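Local coordinates for tryptophan decarboxylase 1 (Oryza sativa subsp. japonica, PDB 6KHO), which catalyses the pyridoxal 5'-phosphate-dependent decarboxylation of L-tryptophan to tryptamine and of 5-hydroxy-L-tryptophan to serotonin, at the interface of chains A and B. Numbering follows the deposited sequence. Chains: chain A/B, Tryptophan decarboxylase 1.

The interface of chains A and B. Residues chain A 45, 106-108, 113, 335-336; chain B 120-121, 123.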
# COMPACT_ATOMS: atom_id res chain seq x y z
N TYR A 45 3.69 -9.31 -24.02
CA TYR A 45 4.29 -10.58 -23.67
C TYR A 45 4.92 -11.25 -24.89
O TYR A 45 5.95 -11.92 -24.78
CB TYR A 45 3.26 -11.51 -23.03
CG TYR A 45 2.83 -11.11 -21.63
CD1 TYR A 45 3.68 -10.41 -20.78
CD2 TYR A 45 1.57 -11.44 -21.17
CE1 TYR A 45 3.27 -10.05 -19.49
CE2 TYR A 45 1.15 -11.10 -19.90
CZ TYR A 45 1.99 -10.40 -19.06
OH TYR A 45 1.54 -10.07 -17.79
N SER A 106 9.46 -10.98 -10.22
CA SER A 106 8.09 -10.67 -9.82
C SER A 106 7.19 -11.61 -10.61
O SER A 106 6.70 -11.26 -11.68
CB SER A 106 7.76 -9.20 -10.07
OG SER A 106 8.05 -8.82 -11.41
N THR A 107 7.01 -12.84 -10.10
CA THR A 107 6.29 -13.84 -10.87
C THR A 107 4.81 -13.49 -10.93
O THR A 107 4.27 -12.84 -10.03
CB THR A 107 6.50 -15.26 -10.29
OG1 THR A 107 5.91 -15.39 -8.98
CG2 THR A 107 8.00 -15.58 -10.21
N ASN A 108 4.17 -13.86 -12.03
CA ASN A 108 2.83 -13.37 -12.33
C ASN A 108 2.03 -14.48 -13.00
O ASN A 108 2.57 -15.53 -13.39
CB ASN A 108 2.91 -12.11 -13.23
CG ASN A 108 1.80 -11.12 -12.96
OD1 ASN A 108 0.85 -11.41 -12.23
ND2 ASN A 108 1.91 -9.93 -13.56
N ILE A 113 -3.64 -11.37 -12.53
CA ILE A 113 -3.94 -10.13 -13.24
C ILE A 113 -5.45 -9.96 -13.40
O ILE A 113 -5.99 -8.87 -13.20
CB ILE A 113 -3.23 -10.10 -14.61
CG1 ILE A 113 -1.71 -10.12 -14.41
CG2 ILE A 113 -3.64 -8.86 -15.38
CD1 ILE A 113 -0.95 -10.57 -15.67
N CYS A 335 0.64 -10.79 -8.83
CA CYS A 335 1.27 -9.51 -9.13
C CYS A 335 1.28 -8.60 -7.89
O CYS A 335 0.45 -8.73 -6.98
CB CYS A 335 0.53 -8.81 -10.28
SG CYS A 335 -1.27 -8.49 -10.00
N LEU A 336 2.24 -7.67 -7.86
CA LEU A 336 2.33 -6.72 -6.76
C LEU A 336 1.03 -5.91 -6.63
O LEU A 336 0.34 -5.68 -7.63
CB LEU A 336 3.52 -5.77 -6.97
CG LEU A 336 4.93 -6.26 -6.62
CD1 LEU A 336 5.52 -7.20 -7.67
CD2 LEU A 336 5.85 -5.06 -6.39
N SER B 120 -0.25 -3.97 -13.69
CA SER B 120 -0.22 -5.32 -13.14
C SER B 120 0.41 -6.31 -14.11
O SER B 120 1.04 -7.29 -13.68
CB SER B 120 -1.64 -5.80 -12.80
OG SER B 120 -2.20 -5.01 -11.77
N ALA B 121 0.20 -6.11 -15.43
CA ALA B 121 0.76 -7.05 -16.40
C ALA B 121 2.26 -6.84 -16.57
O ALA B 121 3.01 -7.80 -16.69
CB ALA B 121 0.03 -6.91 -17.75
N ASN B 123 4.15 -5.40 -14.27
CA ASN B 123 4.55 -5.90 -12.95
C ASN B 123 6.00 -5.54 -12.61
O ASN B 123 6.78 -6.37 -12.17
CB ASN B 123 4.33 -7.42 -12.87
CG ASN B 123 4.15 -7.91 -11.44
OD1 ASN B 123 3.54 -7.23 -10.61
ND2 ASN B 123 4.65 -9.09 -11.15
O HOH W 1 4.74 -10.37 -8.73
O HOH W 2 3.99 -9.93 -15.53
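B:Asn123, just past the end of helix 110-122, pushes its side-chain amide between A:Ser106, A:Asn108 and the A:Cys335–A:Leu336 segment in the homodimer interface. Its CG lies anti to its own backbone N (chi1 -156°), which carries the amide away from the helix and into chain A. Asparagine suits this place because one short group offers both an acceptor and a donor. The carbonyl OD1 accepts a bond from the backbone N of A:Leu336 in its plane, on a lone pair (3.1 Å). On the opposite branch ND2 binds water 1 at 2.7 Å, and that water reaches the carbonyl O of A:Thr107; a bond from ND2 to A:Ser106 O is weak. The small A:Ser106 lets its hydroxyl OG come up nearly end-on to the backbone O of B:Asn123 (2.9 Å).

The amide of A:Asn108 crosses that of B:Asn123 obliquely, their planes 38° apart. ND2 of A:Asn108 donates a hydrogen bond to B:Ser120 O (2.8 Å), which lies close to the A:Asn108 amide plane, and ND2 sits in the B:Ser120 carbonyl plane. The same ND2 binds water 2, which also binds B:Ala121 O. Two carbonyls at the helix end, where the helix's own N-H groups would be expected to run out, are thus met by chain A donors. The long A:Tyr45 reaches the second from helix 27-47, its phenol OH donating to B:Ala121 O from the carbonyl's side (110° at O), tilted out of its plane. Apolar flanks finish the fit: A:Ile113 CD1 rests 4.0 Å from B:Ala121 CA, and A:Cys335 SG lies 3.9 Å from B:Ser120 CB.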